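Local structure of TarM (Staphylococcus aureus subsp. aureus 21178, 4X7R) at residues K319-I324 with L395-S400; M327-R332 with G358-K363; L335-A340 with F352-E357; V339-V344 with E369-E374. The protein is a glycosyltransferase-family enzyme of the GT-B fold, with uridine-5'-diphosphate bound in its interdomain cleft in this model. The protein carries 1 engineered substitution. All blocks are in the same frame, centred on the assembly; numbering follows the deposited sequence.

Contact 1: residues K319-I324 with L395-S400. With UDP (uridine-5'-diphosphate), chain E.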
# COMPACT_ATOMS: atom_id res chain seq x y z
N LYS A 319 -6.40 -24.68 19.61
CA LYS A 319 -6.86 -23.35 19.97
C LYS A 319 -5.91 -22.25 19.46
O LYS A 319 -5.12 -21.68 20.21
CB LYS A 319 -7.09 -23.25 21.49
CG LYS A 319 -8.10 -24.26 22.03
CD LYS A 319 -7.87 -24.51 23.50
CE LYS A 319 -8.82 -25.55 24.01
NZ LYS A 319 -9.01 -25.43 25.47
N ILE A 320 -5.98 -21.98 18.15
CA ILE A 320 -5.17 -20.95 17.52
C ILE A 320 -6.10 -19.87 16.98
O ILE A 320 -6.95 -20.16 16.13
CB ILE A 320 -4.21 -21.51 16.42
CG1 ILE A 320 -3.51 -22.85 16.81
CG2 ILE A 320 -3.22 -20.45 15.90
CD1 ILE A 320 -2.51 -22.83 17.95
N VAL A 321 -5.94 -18.64 17.49
CA VAL A 321 -6.71 -17.48 17.04
C VAL A 321 -5.77 -16.66 16.17
O VAL A 321 -4.67 -16.30 16.62
CB VAL A 321 -7.33 -16.66 18.21
CG1 VAL A 321 -8.01 -15.41 17.69
CG2 VAL A 321 -8.31 -17.51 19.01
N GLY A 322 -6.17 -16.42 14.94
CA GLY A 322 -5.35 -15.68 13.99
C GLY A 322 -5.77 -14.24 13.76
O GLY A 322 -6.93 -13.89 13.97
N HIS A 323 -4.81 -13.42 13.31
CA HIS A 323 -5.02 -12.02 12.96
C HIS A 323 -3.94 -11.63 11.95
O HIS A 323 -2.76 -11.62 12.29
CB HIS A 323 -4.98 -11.11 14.21
CG HIS A 323 -5.34 -9.69 13.93
ND1 HIS A 323 -6.58 -9.19 14.26
CD2 HIS A 323 -4.59 -8.69 13.41
CE1 HIS A 323 -6.56 -7.92 13.88
NE2 HIS A 323 -5.39 -7.58 13.36
N ILE A 324 -4.35 -11.36 10.69
CA ILE A 324 -3.46 -10.99 9.59
C ILE A 324 -3.85 -9.61 9.08
O ILE A 324 -4.91 -9.47 8.46
CB ILE A 324 -3.47 -12.04 8.43
CG1 ILE A 324 -3.20 -13.49 8.92
CG2 ILE A 324 -2.48 -11.65 7.33
CD1 ILE A 324 -3.61 -14.60 7.88
N LEU A 395 -9.99 -20.04 14.30
CA LEU A 395 -10.83 -18.88 14.04
C LEU A 395 -9.98 -17.64 13.88
O LEU A 395 -8.79 -17.63 14.21
CB LEU A 395 -11.94 -18.69 15.10
CG LEU A 395 -11.48 -18.37 16.52
CD1 LEU A 395 -11.89 -16.97 16.93
CD2 LEU A 395 -12.04 -19.36 17.48
N VAL A 396 -10.59 -16.58 13.35
CA VAL A 396 -9.94 -15.30 13.13
C VAL A 396 -10.71 -14.22 13.89
O VAL A 396 -11.91 -14.36 14.16
CB VAL A 396 -9.75 -15.04 11.60
CG1 VAL A 396 -9.58 -13.56 11.27
CG2 VAL A 396 -8.58 -15.85 11.05
N VAL A 397 -10.00 -13.19 14.31
CA VAL A 397 -10.57 -12.11 15.09
C VAL A 397 -10.34 -10.75 14.43
O VAL A 397 -9.32 -10.55 13.75
CB VAL A 397 -10.01 -12.22 16.54
CG1 VAL A 397 -8.51 -11.93 16.57
CG2 VAL A 397 -10.76 -11.33 17.50
N SER A 398 -11.31 -9.82 14.60
CA SER A 398 -11.20 -8.44 14.12
C SER A 398 -11.66 -7.47 15.19
O SER A 398 -12.82 -7.52 15.60
CB SER A 398 -11.99 -8.23 12.84
OG SER A 398 -11.89 -6.87 12.45
N THR A 399 -10.74 -6.62 15.66
CA THR A 399 -11.01 -5.56 16.64
C THR A 399 -11.00 -4.22 15.92
O THR A 399 -11.14 -3.18 16.56
CB THR A 399 -10.00 -5.59 17.82
OG1 THR A 399 -8.67 -5.69 17.30
CG2 THR A 399 -10.27 -6.70 18.79
N SER A 400 -10.87 -4.24 14.60
CA SER A 400 -10.81 -3.04 13.75
C SER A 400 -12.02 -2.13 13.97
O SER A 400 -13.14 -2.62 14.13
CB SER A 400 -10.70 -3.42 12.28
OG SER A 400 -10.44 -2.26 11.51
N1 UDP E . -1.72 -9.12 4.25
C2 UDP E . -0.80 -10.10 3.93
N3 UDP E . 0.13 -10.38 4.91
C4 UDP E . 0.23 -9.78 6.14
C5 UDP E . -0.73 -8.73 6.39
C6 UDP E . -1.65 -8.45 5.46
O2 UDP E . -0.79 -10.68 2.85
O4 UDP E . 1.10 -10.18 6.94
C1' UDP E . -2.85 -8.93 3.30
C2' UDP E . -4.08 -9.77 3.62
O2' UDP E . -3.97 -11.07 3.06
C3' UDP E . -5.18 -8.95 2.95
C4' UDP E . -4.69 -7.51 3.11
O4' UDP E . -3.26 -7.59 3.35
O3' UDP E . -5.48 -9.28 1.59
C5' UDP E . -5.36 -6.73 4.21
O5' UDP E . -6.69 -6.40 3.73
PA UDP E . -7.83 -5.68 4.59
O1A UDP E . -8.91 -5.24 3.67
O2A UDP E . -8.37 -6.67 5.63
O3A UDP E . -7.20 -4.45 5.31
PB UDP E . -6.31 -3.21 4.80
O1B UDP E . -6.77 -2.79 3.43
O2B UDP E . -4.83 -3.61 4.74
O3B UDP E . -6.50 -2.05 5.75
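Val321 lies beside Leu395 and Val397 on one face of the sheet, touching each with a different methyl group. Its CG1 branch, anti to the backbone N (chi1 175°), meets CG1 of Val397 at 3.7 Å, while CG2 of Val321 reaches CG of Leu395 at 4.1 Å; in both pairs the side chains cross obliquely. Beneath these methyls the two strands are joined in parallel by main-chain bonding. Gly322 N donates to Leu395 O at 3.0 Å, and Gly322 O accepts from Val397 N at 3.2 Å, so that Gly322 is gripped on both its amide and its carbonyl. The same carbonyl oxygen also takes a CA-H...O contact from Val396, whose side chain points to the other face. Further along, the imidazole of His323 crosses the Val397 side chain at about a right angle. Its ND1 comes obliquely to Val397 O at 3.1 Å, a weak bond with an angle of only 130° at the hydrogen, while NE2 is held by Ser325 OG; both nitrogens therefore have a partner, ND1 only a weak one. Leu336 of helix 333-346 packs on His323 and Val397, and Leu395 is covered by helix 446-457. Just past His323, Ile324 places CG2 3.5 Å from C4 of the UDP uracil. Two adjacent parallel strands with helices packed against them, the end of strand 320-324 lying next to a nucleotide, are characteristic of the Rossmann-like C-terminal domain of GT-B glycosyltransferases.

Contact 2: residues M327-R332 with G358-K363; sequences MVPTKR and GSVKDK. With UDP (uridine-5'-diphosphate), chain E.
Met327 and Val360 meet where two loops at the C-terminal ends of neighbouring parallel strands come together, in the nucleotide-binding region of a Rossmann-like domain. The carbonyl oxygen of Met327 faces the type I turn that runs from Gly358 to Lys361. Val360 N reaches Met327 O at 3.4 Å, nearly straight but long and therefore weak, and Gly358 CA adds a CA-H...O contact to the same oxygen at 3.2 Å. A CB at Gly358 would clash with Met327 O, and its phi and psi (162° and 176°) would also jam one against the carbonyl of Glu357. Around the carbonyl the side chains pack. Met327 has an extended chain beyond CG and lays SD obliquely against Lys361, 3.6 Å from CG, so the aliphatic part of the lysine does the touching. Val360 divides its methyls: CG2 lies 3.4 Å from Met327 O, and CG1 3.8 Å from Pro329 CD. At the far end of the short 3-10 turn, the chain of Lys331 bends at chi2, then runs extended to NZ, which bonds UDP O3B at 3.0 Å and O3A at 3.1 Å; NZ also forms a salt bridge with Glu403. Segment 327-332 connects strand 320-324 to helix 333-346, with Arg332 at the helix N-cap, while segment 358-363 leads from strand 351-355 into helix 361-370.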
# COMPACT_ATOMS: atom_id res chain seq x y z
N MET A 327 -0.16 -3.50 10.67
CA MET A 327 -0.23 -3.20 12.11
C MET A 327 -0.35 -1.70 12.30
O MET A 327 0.64 -1.00 12.53
CB MET A 327 0.95 -3.82 12.86
CG MET A 327 0.99 -5.31 12.76
SD MET A 327 1.95 -5.95 14.13
CE MET A 327 1.88 -7.64 13.81
N VAL A 328 -1.58 -1.19 12.15
CA VAL A 328 -1.89 0.23 12.20
C VAL A 328 -2.95 0.58 13.25
O VAL A 328 -3.73 -0.30 13.62
CB VAL A 328 -2.23 0.83 10.79
CG1 VAL A 328 -1.02 0.82 9.87
CG2 VAL A 328 -3.44 0.14 10.14
N PRO A 329 -3.00 1.85 13.73
CA PRO A 329 -3.97 2.21 14.79
C PRO A 329 -5.43 1.83 14.58
O PRO A 329 -6.07 1.43 15.55
CB PRO A 329 -3.80 3.72 14.90
CG PRO A 329 -2.38 3.96 14.54
CD PRO A 329 -2.11 2.99 13.42
N THR A 330 -5.97 1.92 13.35
CA THR A 330 -7.40 1.61 13.09
C THR A 330 -7.79 0.16 13.33
O THR A 330 -8.95 -0.13 13.60
CB THR A 330 -7.86 2.13 11.74
OG1 THR A 330 -7.10 1.48 10.74
CG2 THR A 330 -7.74 3.63 11.61
N LYS A 331 -6.80 -0.75 13.28
CA LYS A 331 -6.97 -2.19 13.50
C LYS A 331 -7.16 -2.51 14.97
O LYS A 331 -7.64 -3.59 15.31
CB LYS A 331 -5.81 -2.99 12.88
CG LYS A 331 -5.61 -2.75 11.38
CD LYS A 331 -6.72 -3.32 10.50
CE LYS A 331 -6.54 -2.82 9.09
NZ LYS A 331 -7.63 -3.29 8.19
N ARG A 332 -6.82 -1.54 15.86
CA ARG A 332 -6.96 -1.64 17.32
C ARG A 332 -6.47 -2.97 17.88
O ARG A 332 -7.20 -3.67 18.58
CB ARG A 332 -8.40 -1.32 17.79
CG ARG A 332 -8.82 0.14 17.61
CD ARG A 332 -7.95 1.17 18.33
NE ARG A 332 -7.86 0.96 19.78
CZ ARG A 332 -8.73 1.44 20.66
NH1 ARG A 332 -9.78 2.15 20.25
NH2 ARG A 332 -8.57 1.20 21.95
N GLY A 358 4.01 -2.75 10.97
CA GLY A 358 3.46 -1.40 10.99
C GLY A 358 3.84 -0.60 12.21
O GLY A 358 4.49 -1.12 13.12
N SER A 359 3.42 0.68 12.22
CA SER A 359 3.72 1.68 13.25
C SER A 359 3.52 1.28 14.71
O SER A 359 4.33 1.67 15.54
CB SER A 359 3.04 3.00 12.94
OG SER A 359 1.62 2.89 12.97
N VAL A 360 2.47 0.48 15.00
CA VAL A 360 2.11 0.03 16.36
C VAL A 360 2.79 -1.28 16.83
O VAL A 360 2.64 -1.62 18.00
CB VAL A 360 0.56 -0.01 16.60
CG1 VAL A 360 -0.10 1.32 16.24
CG2 VAL A 360 -0.10 -1.18 15.86
N LYS A 361 3.49 -2.02 15.93
CA LYS A 361 4.13 -3.30 16.26
C LYS A 361 4.94 -3.30 17.57
O LYS A 361 4.76 -4.21 18.39
CB LYS A 361 4.96 -3.88 15.10
CG LYS A 361 5.33 -5.35 15.31
CD LYS A 361 6.13 -5.95 14.17
CE LYS A 361 6.30 -7.44 14.35
NZ LYS A 361 7.63 -7.92 13.90
N ASP A 362 5.81 -2.28 17.76
CA ASP A 362 6.63 -2.15 18.97
C ASP A 362 5.80 -1.90 20.23
O ASP A 362 6.05 -2.53 21.27
CB ASP A 362 7.71 -1.08 18.79
CG ASP A 362 8.75 -1.42 17.74
OD1 ASP A 362 9.01 -2.63 17.52
OD2 ASP A 362 9.35 -0.47 17.17
N LYS A 363 4.78 -1.01 20.13
CA LYS A 363 3.85 -0.67 21.22
C LYS A 363 3.14 -1.93 21.66
O LYS A 363 3.03 -2.18 22.86
CB LYS A 363 2.81 0.40 20.79
CG LYS A 363 3.31 1.46 19.79
CD LYS A 363 4.16 2.58 20.42
CE LYS A 363 4.93 3.39 19.41
NZ LYS A 363 6.16 2.69 18.93
N1 UDP E . -1.72 -9.12 4.25
C2 UDP E . -0.80 -10.10 3.93
N3 UDP E . 0.13 -10.38 4.91
C4 UDP E . 0.23 -9.78 6.14
C5 UDP E . -0.73 -8.73 6.39
C6 UDP E . -1.65 -8.45 5.46
O2 UDP E . -0.79 -10.68 2.85
O4 UDP E . 1.10 -10.18 6.94
C1' UDP E . -2.85 -8.93 3.30
C2' UDP E . -4.08 -9.77 3.62
O2' UDP E . -3.97 -11.07 3.06
C3' UDP E . -5.18 -8.95 2.95
C4' UDP E . -4.69 -7.51 3.11
O4' UDP E . -3.26 -7.59 3.35
O3' UDP E . -5.48 -9.28 1.59
C5' UDP E . -5.36 -6.73 4.21
O5' UDP E . -6.69 -6.40 3.73
PA UDP E . -7.83 -5.68 4.59
O1A UDP E . -8.91 -5.24 3.67
O2A UDP E . -8.37 -6.67 5.63
O3A UDP E . -7.20 -4.45 5.31
PB UDP E . -6.31 -3.21 4.80
O1B UDP E . -6.77 -2.79 3.43
O2B UDP E . -4.83 -3.61 4.74
O3B UDP E . -6.50 -2.05 5.75

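Contact 3: residues L335-A340 with F352-E357; sequences LLIEVA and FHIYGE. With UDP (uridine-5'-diphosphate), chain E.
Ala340 sits squarely over the Phe352 ring, its CB 4.0 Å from the ring centroid and only 6° off the normal, a CH-pi contact on one face. CA of Ala340 lies over the same face, 3.9 Å from CZ. CG of Phe352 stands anti to its carbonyl carbon (chi1 -72°), on a CB that already points to the helix, where an alanine lets the backbone come close. The remaining contacts are apolar. Leu336 divides its two methyls: CD1 approaches Phe352 CD2 obliquely at 4.1 Å, whereas CD2 meets Ile354 CD1 tip to tip at 3.8 Å. The same Ile354 methyl is touched by Ile337 CD1 at 3.7 Å, the two side chains crossing, so it has a neighbour from each of two successive helix residues. Helix 333-346 and strand 351-355 run nearly antiparallel, 168° between their short segments, and form the second half of the beta-alpha-beta crossover that starts from strand 320-324. Main-chain polar groups of the strand are engaged within the sheet: His353 bonds to Val321 and His323, and Phe352 to Asn376 and Phe378. Polar proximity to UDP comes at the strand's C-terminal end, with Gly356 N 3.5 Å from O4 of the base.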
# COMPACT_ATOMS: atom_id res chain seq x y z
N LEU A 335 -6.70 -3.50 21.50
CA LEU A 335 -7.96 -4.10 21.98
C LEU A 335 -7.91 -5.61 21.85
O LEU A 335 -8.45 -6.31 22.71
CB LEU A 335 -9.20 -3.51 21.29
CG LEU A 335 -9.66 -2.11 21.75
CD1 LEU A 335 -10.86 -1.63 20.94
CD2 LEU A 335 -10.03 -2.10 23.22
N LEU A 336 -7.20 -6.12 20.83
CA LEU A 336 -6.98 -7.55 20.61
C LEU A 336 -6.10 -8.12 21.75
O LEU A 336 -6.40 -9.20 22.25
CB LEU A 336 -6.38 -7.82 19.22
CG LEU A 336 -5.93 -9.26 18.91
CD1 LEU A 336 -7.06 -10.26 19.09
CD2 LEU A 336 -5.32 -9.36 17.54
N ILE A 337 -5.04 -7.37 22.16
CA ILE A 337 -4.17 -7.77 23.28
C ILE A 337 -4.99 -7.80 24.58
O ILE A 337 -4.86 -8.75 25.35
CB ILE A 337 -2.87 -6.92 23.40
CG1 ILE A 337 -2.03 -6.92 22.10
CG2 ILE A 337 -2.01 -7.34 24.61
CD1 ILE A 337 -1.68 -8.27 21.49
N GLU A 338 -5.87 -6.79 24.78
CA GLU A 338 -6.77 -6.72 25.94
C GLU A 338 -7.75 -7.89 25.94
O GLU A 338 -8.04 -8.44 27.00
CB GLU A 338 -7.54 -5.39 25.98
CG GLU A 338 -6.70 -4.23 26.50
CD GLU A 338 -7.34 -2.85 26.42
OE1 GLU A 338 -8.53 -2.71 26.79
OE2 GLU A 338 -6.63 -1.90 26.01
N VAL A 339 -8.21 -8.31 24.74
CA VAL A 339 -9.10 -9.46 24.57
C VAL A 339 -8.34 -10.76 24.87
O VAL A 339 -8.86 -11.61 25.60
CB VAL A 339 -9.81 -9.48 23.18
CG1 VAL A 339 -10.51 -10.81 22.94
CG2 VAL A 339 -10.80 -8.33 23.07
N ALA A 340 -7.09 -10.87 24.35
CA ALA A 340 -6.19 -12.02 24.56
C ALA A 340 -5.99 -12.27 26.05
O ALA A 340 -6.15 -13.41 26.49
CB ALA A 340 -4.86 -11.78 23.87
N PHE A 352 -2.53 -16.88 20.20
CA PHE A 352 -2.88 -15.78 19.33
C PHE A 352 -1.70 -15.49 18.41
O PHE A 352 -0.61 -15.15 18.89
CB PHE A 352 -3.32 -14.53 20.13
CG PHE A 352 -4.66 -14.63 20.81
CD1 PHE A 352 -4.81 -15.36 21.99
CD2 PHE A 352 -5.77 -13.98 20.30
CE1 PHE A 352 -6.06 -15.46 22.62
CE2 PHE A 352 -7.02 -14.07 20.94
CZ PHE A 352 -7.15 -14.82 22.09
N HIS A 353 -1.90 -15.72 17.10
CA HIS A 353 -0.89 -15.51 16.05
C HIS A 353 -1.22 -14.23 15.32
O HIS A 353 -2.23 -14.16 14.61
CB HIS A 353 -0.87 -16.68 15.06
CG HIS A 353 -0.29 -17.96 15.59
ND1 HIS A 353 0.12 -18.96 14.74
CD2 HIS A 353 -0.07 -18.36 16.87
CE1 HIS A 353 0.56 -19.94 15.52
NE2 HIS A 353 0.47 -19.61 16.80
N ILE A 354 -0.37 -13.20 15.49
CA ILE A 354 -0.58 -11.90 14.87
C ILE A 354 0.46 -11.66 13.79
O ILE A 354 1.65 -11.51 14.09
CB ILE A 354 -0.66 -10.75 15.93
CG1 ILE A 354 -1.65 -11.11 17.08
CG2 ILE A 354 -1.02 -9.41 15.28
CD1 ILE A 354 -1.68 -10.15 18.25
N TYR A 355 0.01 -11.61 12.52
CA TYR A 355 0.87 -11.38 11.36
C TYR A 355 0.78 -9.96 10.86
O TYR A 355 -0.29 -9.34 10.93
CB TYR A 355 0.53 -12.35 10.22
CG TYR A 355 0.96 -13.78 10.48
CD1 TYR A 355 0.13 -14.66 11.16
CD2 TYR A 355 2.19 -14.25 10.03
CE1 TYR A 355 0.51 -15.98 11.38
CE2 TYR A 355 2.58 -15.57 10.24
CZ TYR A 355 1.74 -16.43 10.93
OH TYR A 355 2.10 -17.73 11.15
N GLY A 356 1.88 -9.48 10.30
CA GLY A 356 1.98 -8.15 9.71
C GLY A 356 3.07 -7.29 10.32
O GLY A 356 3.79 -7.73 11.22
N GLU A 357 3.20 -6.07 9.80
CA GLU A 357 4.17 -5.06 10.25
C GLU A 357 3.50 -3.70 10.19
O GLU A 357 2.53 -3.52 9.45
CB GLU A 357 5.41 -5.04 9.35
CG GLU A 357 6.21 -6.33 9.33
CD GLU A 357 7.28 -6.37 8.27
OE1 GLU A 357 7.21 -5.57 7.29
OE2 GLU A 357 8.20 -7.20 8.41
N1 UDP E . -1.72 -9.12 4.25
C2 UDP E . -0.80 -10.10 3.93
N3 UDP E . 0.13 -10.38 4.91
C4 UDP E . 0.23 -9.78 6.14
C5 UDP E . -0.73 -8.73 6.39
C6 UDP E . -1.65 -8.45 5.46
O2 UDP E . -0.79 -10.68 2.85
O4 UDP E . 1.10 -10.18 6.94
C1' UDP E . -2.85 -8.93 3.30
C2' UDP E . -4.08 -9.77 3.62
O2' UDP E . -3.97 -11.07 3.06
C3' UDP E . -5.18 -8.95 2.95
C4' UDP E . -4.69 -7.51 3.11
O4' UDP E . -3.26 -7.59 3.35
O3' UDP E . -5.48 -9.28 1.59
C5' UDP E . -5.36 -6.73 4.21
O5' UDP E . -6.69 -6.40 3.73
PA UDP E . -7.83 -5.68 4.59
O1A UDP E . -8.91 -5.24 3.67
O2A UDP E . -8.37 -6.67 5.63
O3A UDP E . -7.20 -4.45 5.31
PB UDP E . -6.31 -3.21 4.80
O1B UDP E . -6.77 -2.79 3.43
O2B UDP E . -4.83 -3.61 4.74
O3B UDP E . -6.50 -2.05 5.75

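Contact 4: residues V339-V344 with E369-E374; sequences VAELVV and EDKNLE
Glu341 and Lys371 form a salt bridge, with Lys371 NZ 2.8 Å from Glu341 OE1. The two side chains cross at about a right angle, and the ammonium comes to OE1 from above the carboxylate plane, 52° out of it. The other oxygen faces the lysine's methylenes, with Glu341 OE2 3.8 Å from Lys371 CG. The glutamate is extended, CG anti to the backbone N (chi1 -174°), while the lysine turns at its last torsion (chi4 -72°), which brings NZ back onto the carboxylate. Beside this polar pair, Leu373 reaches across to the helix with both methyls. CD1 of Leu373 rests 3.9 Å from Glu341 CB, and its CD2 sits 3.8 Å from Val344 CB, the leucine and valine passing in opposite senses. Ala340 adds a lighter touch, its carbonyl oxygen near the same CD2. Behind these contacts is the C-terminal end of helix 361-370, where Asn372 takes a positive phi and closes a Schellman motif; Asn372 N bonds to Glu369 O at 2.9 Å. This reversal separates Lys371 from Leu373, yet both also lean on Ile337, one turn before Glu341 in helix 333-346. The opposite charges lie on the more exposed side of the junction, and Leu373 is buried beside them. Apolar contact therefore anchors the end of one helix to the flank of another, while the single ion pair adds electrostatic attraction whose strength is likely moderated by solvent.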
# COMPACT_ATOMS: atom_id res chain seq x y z
N VAL A 339 -8.21 -8.31 24.74
CA VAL A 339 -9.10 -9.46 24.57
C VAL A 339 -8.34 -10.76 24.87
O VAL A 339 -8.86 -11.61 25.60
CB VAL A 339 -9.81 -9.48 23.18
CG1 VAL A 339 -10.51 -10.81 22.94
CG2 VAL A 339 -10.80 -8.33 23.07
N ALA A 340 -7.09 -10.87 24.35
CA ALA A 340 -6.19 -12.02 24.56
C ALA A 340 -5.99 -12.27 26.05
O ALA A 340 -6.15 -13.41 26.49
CB ALA A 340 -4.86 -11.78 23.87
N GLU A 341 -5.74 -11.20 26.84
CA GLU A 341 -5.58 -11.23 28.30
C GLU A 341 -6.79 -11.90 28.98
O GLU A 341 -6.59 -12.74 29.86
CB GLU A 341 -5.35 -9.81 28.85
CG GLU A 341 -5.04 -9.77 30.34
CD GLU A 341 -4.78 -8.39 30.92
OE1 GLU A 341 -5.58 -7.47 30.64
OE2 GLU A 341 -3.81 -8.24 31.69
N LEU A 342 -8.02 -11.55 28.56
CA LEU A 342 -9.27 -12.10 29.10
C LEU A 342 -9.46 -13.57 28.73
O LEU A 342 -9.84 -14.37 29.59
CB LEU A 342 -10.49 -11.28 28.63
CG LEU A 342 -10.59 -9.83 29.11
CD1 LEU A 342 -11.62 -9.07 28.31
CD2 LEU A 342 -10.93 -9.75 30.60
N VAL A 343 -9.19 -13.93 27.46
CA VAL A 343 -9.32 -15.30 26.94
C VAL A 343 -8.30 -16.21 27.65
O VAL A 343 -8.69 -17.28 28.14
CB VAL A 343 -9.20 -15.34 25.38
CG1 VAL A 343 -9.38 -16.75 24.85
CG2 VAL A 343 -10.20 -14.41 24.72
N VAL A 344 -7.02 -15.78 27.72
CA VAL A 344 -5.91 -16.50 28.36
C VAL A 344 -6.14 -16.70 29.87
O VAL A 344 -5.81 -17.77 30.38
CB VAL A 344 -4.51 -15.92 27.98
CG1 VAL A 344 -3.38 -16.57 28.78
CG2 VAL A 344 -4.25 -16.07 26.49
N GLU A 369 4.31 -8.21 26.70
CA GLU A 369 5.32 -8.41 27.75
C GLU A 369 4.82 -7.89 29.10
O GLU A 369 4.83 -8.64 30.08
CB GLU A 369 6.65 -7.75 27.35
CG GLU A 369 7.34 -8.41 26.16
CD GLU A 369 8.25 -7.53 25.34
OE1 GLU A 369 8.93 -6.64 25.92
OE2 GLU A 369 8.32 -7.74 24.10
N ASP A 370 4.33 -6.62 29.13
CA ASP A 370 3.77 -5.95 30.31
C ASP A 370 2.58 -6.70 30.89
O ASP A 370 2.36 -6.64 32.10
CB ASP A 370 3.37 -4.50 29.99
CG ASP A 370 4.53 -3.53 29.82
OD1 ASP A 370 5.66 -3.98 29.50
OD2 ASP A 370 4.31 -2.31 29.97
N LYS A 371 1.81 -7.39 30.04
CA LYS A 371 0.63 -8.17 30.45
C LYS A 371 0.98 -9.65 30.66
O LYS A 371 0.11 -10.42 31.09
CB LYS A 371 -0.50 -8.00 29.42
CG LYS A 371 -1.18 -6.64 29.50
CD LYS A 371 -2.16 -6.41 28.37
CE LYS A 371 -3.00 -5.18 28.58
NZ LYS A 371 -4.00 -5.36 29.68
N ASN A 372 2.26 -10.02 30.40
CA ASN A 372 2.83 -11.37 30.52
C ASN A 372 2.06 -12.41 29.69
O ASN A 372 1.66 -13.46 30.19
CB ASN A 372 3.07 -11.80 31.99
CG ASN A 372 3.87 -10.82 32.83
OD1 ASN A 372 3.34 -10.25 33.78
ND2 ASN A 372 5.14 -10.60 32.51
N LEU A 373 1.85 -12.08 28.40
CA LEU A 373 1.16 -12.93 27.44
C LEU A 373 2.15 -13.47 26.40
O LEU A 373 1.73 -14.06 25.40
CB LEU A 373 0.01 -12.16 26.76
CG LEU A 373 -1.19 -11.81 27.64
CD1 LEU A 373 -1.92 -10.60 27.10
CD2 LEU A 373 -2.13 -12.98 27.77
N GLU A 374 3.47 -13.30 26.65
CA GLU A 374 4.57 -13.75 25.77
C GLU A 374 4.60 -15.27 25.49
O GLU A 374 5.23 -15.70 24.53
CB GLU A 374 5.94 -13.19 26.21
CG GLU A 374 6.31 -13.46 27.67
CD GLU A 374 7.64 -12.89 28.15
OE1 GLU A 374 8.43 -12.38 27.32
OE2 GLU A 374 7.89 -12.96 29.38

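Overall arrangement
All four contacts belong to one Rossmann-like domain, and three of them reach UDP. Contacts 1 and 3 have centres about 7 Å apart and share a sheet: His323 O receives Tyr355 N at 2.8 Å, and Leu336 CD1 packs 3.4 Å from Val397 CG1. Contact 2 joins them at the nucleotide end, where Thr399 OG1 lies 2.8 Å from Arg332 O and Met327 N lies 3.0 Å from Glu357 O. Contact 4 continues contact 3 along helix 333-346, sharing Val339 and Ala340, but its centre is about 17 Å from that of contact 2. Ile324, Lys331, Tyr355 and Gly356 line the UDP pocket, while contact 4 lies away from it.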